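Local coordinates for protein spydx (Streptococcus pyogenes, PDB 2J43) that binds alpha-glucans such as host lung glycogen through tandem family 41 carbohydrate-binding modules, which belong to a longer, probably pullulan-hydrolysing virulence factor, at residues E16-D30 against L59-N73. Residues are numbered along the deposited sequence; the frame is centred on the assembly and turned at random.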
loop_
_atom_site.group_PDB
_atom_site.type_symbol
_atom_site.label_atom_id
_atom_site.label_comp_id
_atom_site.label_asym_id
_atom_site.label_seq_id
_atom_site.Cartn_x
_atom_site.Cartn_y
_atom_site.Cartn_z
ATOM N N GLU A 16 21.329 -9.024 14.203
ATOM C CA GLU A 16 21.021 -10.423 14.152
ATOM C C GLU A 16 21.240 -10.919 12.710
ATOM O O GLU A 16 20.844 -10.258 11.742
ATOM C CB GLU A 16 19.536 -10.649 14.517
ATOM C CG GLU A 16 19.248 -10.519 15.982
ATOM C CD GLU A 16 19.587 -11.743 16.803
ATOM O OE1 GLU A 16 20.139 -12.746 16.285
ATOM O OE2 GLU A 16 19.338 -11.661 17.992
ATOM N N SER A 17 21.856 -12.081 12.597
ATOM C CA SER A 17 22.049 -12.768 11.323
ATOM C C SER A 17 20.782 -13.432 10.831
ATOM O O SER A 17 20.072 -14.017 11.643
ATOM C CB SER A 17 23.094 -13.850 11.536
ATOM O OG SER A 17 24.348 -13.216 11.720
ATOM N N LEU A 18 20.556 -13.439 9.517
ATOM C CA LEU A 18 19.419 -14.144 8.956
ATOM C C LEU A 18 19.395 -15.605 9.378
ATOM O O LEU A 18 18.330 -16.201 9.478
ATOM C CB LEU A 18 19.357 -14.018 7.426
ATOM C CG LEU A 18 19.163 -12.580 6.909
ATOM C CD1 LEU A 18 19.329 -12.549 5.373
ATOM C CD2 LEU A 18 17.781 -12.126 7.272
ATOM N N GLY A 19 20.569 -16.227 9.534
ATOM C CA GLY A 19 20.695 -17.604 9.913
ATOM C C GLY A 19 20.256 -17.931 11.299
ATOM O O GLY A 19 20.175 -19.090 11.665
ATOM N N SER A 20 20.053 -16.877 12.096
ATOM C CA SER A 20 19.540 -16.983 13.462
ATOM C C SER A 20 18.173 -16.394 13.650
ATOM O O SER A 20 17.646 -16.515 14.758
ATOM C CB SER A 20 20.502 -16.253 14.399
ATOM O OG SER A 20 21.873 -16.722 14.172
ATOM N N LEU A 21 17.618 -15.778 12.628
ATOM C CA LEU A 21 16.288 -15.138 12.702
ATOM C C LEU A 21 15.173 -16.030 12.145
ATOM O O LEU A 21 15.307 -16.670 11.113
ATOM C CB LEU A 21 16.266 -13.830 11.930
ATOM C CG LEU A 21 17.043 -12.694 12.572
ATOM C CD1 LEU A 21 17.148 -11.544 11.566
ATOM C CD2 LEU A 21 16.344 -12.322 13.886
ATOM N N GLY A 22 14.029 -16.042 12.846
ATOM C CA GLY A 22 12.848 -16.737 12.363
ATOM C C GLY A 22 11.614 -15.863 12.277
ATOM O O GLY A 22 11.433 -14.931 13.098
ATOM N N LEU A 23 10.756 -16.191 11.329
ATOM C CA LEU A 23 9.411 -15.593 11.205
ATOM C C LEU A 23 8.422 -16.646 11.675
ATOM O O LEU A 23 8.179 -17.651 11.026
ATOM C CB LEU A 23 9.099 -15.211 9.767
ATOM C CG LEU A 23 7.771 -14.510 9.508
ATOM C CD1 LEU A 23 7.704 -13.230 10.337
ATOM C CD2 LEU A 23 7.540 -14.175 8.015
ATOM N N TRP A 24 7.785 -16.359 12.800
ATOM C CA TRP A 24 6.908 -17.264 13.529
ATOM C C TRP A 24 5.465 -16.764 13.287
ATOM O O TRP A 24 5.185 -15.600 13.508
ATOM C CB TRP A 24 7.246 -17.223 15.023
ATOM C CG TRP A 24 6.396 -18.156 15.840
ATOM C CD1 TRP A 24 5.151 -17.908 16.370
ATOM C CD2 TRP A 24 6.756 -19.473 16.237
ATOM N NE1 TRP A 24 4.717 -19.034 17.039
ATOM C CE2 TRP A 24 5.674 -20.016 16.959
ATOM C CE3 TRP A 24 7.900 -20.279 16.022
ATOM C CZ2 TRP A 24 5.698 -21.318 17.482
ATOM C CZ3 TRP A 24 7.931 -21.567 16.538
ATOM C CH2 TRP A 24 6.836 -22.088 17.262
ATOM N N VAL A 25 4.597 -17.605 12.714
ATOM C CA VAL A 25 3.305 -17.162 12.205
ATOM C C VAL A 25 2.115 -17.966 12.753
ATOM O O VAL A 25 2.225 -19.156 13.032
ATOM C CB VAL A 25 3.270 -17.182 10.657
ATOM C CG1 VAL A 25 4.299 -16.237 10.094
ATOM C CG2 VAL A 25 3.539 -18.584 10.121
ATOM N N TRP A 26 1.003 -17.268 12.900
ATOM C CA TRP A 26 -0.251 -17.888 13.269
ATOM C C TRP A 26 -1.430 -17.159 12.680
ATOM O O TRP A 26 -1.276 -16.237 11.868
ATOM C CB TRP A 26 -0.319 -18.043 14.764
ATOM C CG TRP A 26 -0.340 -16.789 15.640
ATOM C CD1 TRP A 26 -1.430 -16.294 16.282
ATOM C CD2 TRP A 26 0.770 -15.924 16.052
ATOM N NE1 TRP A 26 -1.095 -15.200 17.031
ATOM C CE2 TRP A 26 0.239 -14.956 16.938
ATOM C CE3 TRP A 26 2.134 -15.878 15.774
ATOM C CZ2 TRP A 26 1.014 -13.958 17.528
ATOM C CZ3 TRP A 26 2.893 -14.884 16.368
ATOM C CH2 TRP A 26 2.329 -13.938 17.220
ATOM N N GLY A 27 -2.639 -17.555 13.050
ATOM C CA GLY A 27 -3.812 -17.032 12.383
ATOM C C GLY A 27 -4.039 -17.755 11.060
ATOM O O GLY A 27 -3.828 -18.955 10.940
ATOM N N ASP A 28 -4.465 -16.994 10.062
ATOM C CA ASP A 28 -4.990 -17.574 8.816
ATOM C C ASP A 28 -3.879 -17.876 7.819
ATOM O O ASP A 28 -3.941 -17.502 6.661
ATOM C CB ASP A 28 -6.059 -16.648 8.212
ATOM C CG ASP A 28 -7.261 -16.510 9.111
ATOM O OD1 ASP A 28 -7.622 -17.496 9.801
ATOM O OD2 ASP A 28 -7.878 -15.449 9.206
ATOM N N VAL A 29 -2.864 -18.568 8.290
ATOM C CA VAL A 29 -1.740 -19.046 7.508
ATOM C C VAL A 29 -1.956 -20.549 7.232
ATOM O O VAL A 29 -2.738 -21.207 7.942
ATOM C CB VAL A 29 -0.378 -18.758 8.219
ATOM C CG1 VAL A 29 -0.158 -17.282 8.363
ATOM C CG2 VAL A 29 -0.276 -19.394 9.579
ATOM N N ASP A 30 -1.301 -21.042 6.192
ATOM C CA ASP A 30 -1.430 -22.447 5.797
ATOM C C ASP A 30 -0.891 -23.381 6.857
ATOM O O ASP A 30 -1.492 -24.417 7.164
ATOM C CB ASP A 30 -0.769 -22.661 4.445
ATOM C CG ASP A 30 -1.009 -24.045 3.907
ATOM O OD1 ASP A 30 -2.184 -24.404 3.822
ATOM O OD2 ASP A 30 -0.104 -24.797 3.612
ATOM N N LEU A 59 -0.739 -18.737 2.863
ATOM C CA LEU A 59 -1.962 -18.444 3.597
ATOM C C LEU A 59 -2.961 -19.596 3.588
ATOM O O LEU A 59 -2.876 -20.473 2.764
ATOM C CB LEU A 59 -2.670 -17.212 3.024
ATOM C CG LEU A 59 -1.914 -15.892 3.146
ATOM C CD1 LEU A 59 -2.710 -14.785 2.493
ATOM C CD2 LEU A 59 -1.583 -15.559 4.633
ATOM N N ALA A 60 -3.879 -19.557 4.513
ATOM C CA ALA A 60 -4.873 -20.616 4.655
ATOM C C ALA A 60 -5.678 -20.764 3.375
ATOM O O ALA A 60 -6.012 -19.782 2.734
ATOM C CB ALA A 60 -5.768 -20.310 5.783
ATOM N N ALA A 61 -6.078 -21.988 3.089
ATOM C CA ALA A 61 -6.886 -22.280 1.896
ATOM C C ALA A 61 -8.238 -21.601 1.941
ATOM O O ALA A 61 -8.786 -21.264 0.883
ATOM C CB ALA A 61 -7.060 -23.789 1.748
ATOM N N LYS A 62 -8.788 -21.423 3.135
ATOM C CA LYS A 62 -10.059 -20.733 3.315
ATOM C C LYS A 62 -10.019 -19.820 4.539
ATOM O O LYS A 62 -9.245 -20.041 5.466
ATOM C CB LYS A 62 -11.196 -21.752 3.449
ATOM C CG LYS A 62 -11.075 -22.617 4.694
ATOM C CD LYS A 62 -11.454 -24.071 4.445
ATOM C CE LYS A 62 -10.914 -24.976 5.537
ATOM N NZ LYS A 62 -9.553 -25.458 5.190
ATOM N N HIS A 63 -10.854 -18.794 4.530
ATOM C CA HIS A 63 -11.028 -17.817 5.594
ATOM C C HIS A 63 -9.761 -17.038 5.901
ATOM O O HIS A 63 -9.190 -17.155 6.988
ATOM C CB HIS A 63 -11.643 -18.440 6.860
ATOM C CG HIS A 63 -12.865 -19.270 6.571
ATOM N ND1 HIS A 63 -12.911 -20.635 6.768
ATOM C CD2 HIS A 63 -14.087 -18.919 6.085
ATOM C CE1 HIS A 63 -14.104 -21.092 6.417
ATOM N NE2 HIS A 63 -14.838 -20.072 6.004
ATOM N N ARG A 64 -9.365 -16.229 4.928
ATOM C CA ARG A 64 -8.192 -15.365 5.006
ATOM C C ARG A 64 -8.550 -13.968 5.496
ATOM O O ARG A 64 -8.872 -13.091 4.710
ATOM C CB ARG A 64 -7.514 -15.316 3.646
ATOM C CG ARG A 64 -6.802 -16.552 3.290
ATOM C CD ARG A 64 -6.139 -16.559 1.917
ATOM N NE ARG A 64 -7.074 -16.275 0.818
ATOM C CZ ARG A 64 -7.928 -17.177 0.326
ATOM N NH1 ARG A 64 -7.999 -18.404 0.836
ATOM N NH2 ARG A 64 -8.747 -16.830 -0.667
ATOM N N GLN A 65 -8.529 -13.772 6.805
ATOM C CA GLN A 65 -8.923 -12.522 7.435
ATOM C C GLN A 65 -7.819 -11.853 8.230
ATOM O O GLN A 65 -7.757 -10.621 8.289
ATOM C CB GLN A 65 -10.107 -12.726 8.372
ATOM C CG GLN A 65 -11.364 -13.212 7.634
ATOM C CD GLN A 65 -12.476 -13.550 8.591
ATOM O OE1 GLN A 65 -12.377 -14.534 9.373
ATOM N NE2 GLN A 65 -13.520 -12.743 8.574
ATOM N N GLN A 66 -7.003 -12.645 8.934
ATOM C CA GLN A 66 -5.989 -12.061 9.810
ATOM C C GLN A 66 -4.794 -13.002 9.922
ATOM O O GLN A 66 -4.970 -14.208 10.083
ATOM C CB GLN A 66 -6.547 -11.829 11.212
ATOM C CG GLN A 66 -7.806 -10.963 11.294
ATOM C CD GLN A 66 -8.198 -10.566 12.702
ATOM O OE1 GLN A 66 -7.409 -9.927 13.419
ATOM N NE2 GLN A 66 -9.437 -10.893 13.089
ATOM N N VAL A 67 -3.602 -12.417 9.899
ATOM C CA VAL A 67 -2.357 -13.125 10.073
ATOM C C VAL A 67 -1.628 -12.491 11.224
ATOM O O VAL A 67 -1.531 -11.276 11.316
ATOM C CB VAL A 67 -1.511 -12.989 8.810
ATOM C CG1 VAL A 67 -0.107 -13.456 8.996
ATOM C CG2 VAL A 67 -2.223 -13.778 7.651
ATOM N N SER A 68 -1.091 -13.316 12.084
ATOM C CA SER A 68 -0.280 -12.833 13.144
ATOM C C SER A 68 1.131 -13.379 12.964
ATOM O O SER A 68 1.363 -14.436 12.388
ATOM C CB SER A 68 -0.841 -13.248 14.507
ATOM O OG SER A 68 -2.145 -12.665 14.709
ATOM N N TYR A 69 2.078 -12.657 13.536
ATOM C CA TYR A 69 3.469 -13.005 13.355
ATOM C C TYR A 69 4.346 -12.348 14.413
ATOM O O TYR A 69 3.984 -11.358 15.106
ATOM C CB TYR A 69 4.002 -12.615 11.945
ATOM C CG TYR A 69 4.253 -11.142 11.844
ATOM C CD1 TYR A 69 5.523 -10.598 12.089
ATOM C CD2 TYR A 69 3.201 -10.277 11.554
ATOM C CE1 TYR A 69 5.680 -9.208 12.053
ATOM C CE2 TYR A 69 3.405 -8.875 11.477
ATOM C CZ TYR A 69 4.629 -8.385 11.737
ATOM O OH TYR A 69 4.806 -7.009 11.718
ATOM N N LEU A 70 5.546 -12.889 14.513
ATOM C CA LEU A 70 6.619 -12.258 15.256
ATOM C C LEU A 70 7.929 -12.686 14.627
ATOM O O LEU A 70 7.960 -13.658 13.890
ATOM C CB LEU A 70 6.570 -12.606 16.744
ATOM C CG LEU A 70 6.749 -14.077 17.087
ATOM C CD1 LEU A 70 8.243 -14.380 17.194
ATOM C CD2 LEU A 70 6.051 -14.492 18.382
ATOM N N ILE A 71 8.991 -11.966 14.968
ATOM C CA ILE A 71 10.359 -12.322 14.556
ATOM C C ILE A 71 11.049 -12.793 15.809
ATOM O O ILE A 71 11.092 -12.063 16.828
ATOM C CB ILE A 71 11.132 -11.122 13.894
ATOM C CG1 ILE A 71 10.442 -10.719 12.597
ATOM C CG2 ILE A 71 12.610 -11.498 13.607
ATOM C CD1 ILE A 71 11.038 -9.544 11.916
ATOM N N ASN A 72 11.612 -13.986 15.762
ATOM C CA ASN A 72 12.336 -14.561 16.889
ATOM C C ASN A 72 13.766 -14.834 16.498
ATOM O O ASN A 72 14.162 -14.541 15.377
ATOM C CB ASN A 72 11.650 -15.826 17.461
ATOM C CG ASN A 72 11.671 -17.069 16.525
ATOM O OD1 ASN A 72 12.441 -17.117 15.591
ATOM N ND2 ASN A 72 10.923 -18.140 16.887
ATOM N N ASN A 73 14.524 -15.320 17.464
ATOM C CA ASN A 73 15.846 -15.856 17.178
ATOM C C ASN A 73 16.006 -17.224 17.778
ATOM O O ASN A 73 15.120 -17.762 18.436
ATOM C CB ASN A 73 16.930 -14.880 17.605
ATOM C CG ASN A 73 16.976 -14.678 19.117
ATOM O OD1 ASN A 73 16.432 -15.485 19.881
ATOM N ND2 ASN A 73 17.650 -13.604 19.533
HETATM O O HOH W 1 15.050 -18.788 14.661
HETATM O O HOH W 2 -8.242 -19.843 8.195
HETATM O O HOH W 3 -4.864 -24.228 4.517
#
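Asp-28 OD2 takes two backbone N-H groups at once, Gln-66 N at 2.9 Å and Gln-65 N at 3.0 Å, both on its anti side and from opposite faces of the carboxylate plane. With CG beside its own backbone N (chi1 -64°), the carboxylate reaches into the turn before strand 66-73, while a water lies close to both Asp-28 OD1 and Lys-62 O. The backbone of Asp-28, centre of an inverse gamma turn, is tied at both ends: its N donates to Gln-66 O, and its O receives Ala-60 N at 3.0 Å from above the carbonyl plane. Asp-28 thus joins Ala-60 to the Gln-65/Gln-66 backbone, just after Gly-27, whose positive phi (80°) suits a residue without a side chain. Strands 21-27 and 66-73 pair antiparallel at the centre of a four-stranded sheet, one half of the beta-sandwich of the N-terminal family 41 module. Hydrogen-bonded pairs Trp-26/Ser-68, Trp-24/Leu-70 and Gly-22/Asn-72 alternate with non-hydrogen-bonded ones. On the face carrying Leu-23 and Tyr-69, Leu-23 CD1 lies 3.8 Å from Tyr-69 CD1, and both side chains pack on Met-7 of the opposing sheet. The other face carries Trp-24 and Trp-26, a partly exposed pair consistent with the aromatic platforms on which family 41 modules bind alpha-glucans. Trp-26 folds back over the neighbouring strand (chi1 64°), laying one indole face on Ser-68 CB and the backbone N of Tyr-69. Leu-70 CD2 touches Trp-26 CZ3 at 3.8 Å, and Leu-70 CD1 sits 3.7 Å from Trp-24 CB. Trp-24 also meets Trp-36 edge-to-face. At the far end Asn-73 ND2 donates to Glu-16 OE2 at 3.0 Å, leaving in its amide plane but arriving above the carboxylate, and the same nitrogen also bonds Glu-77.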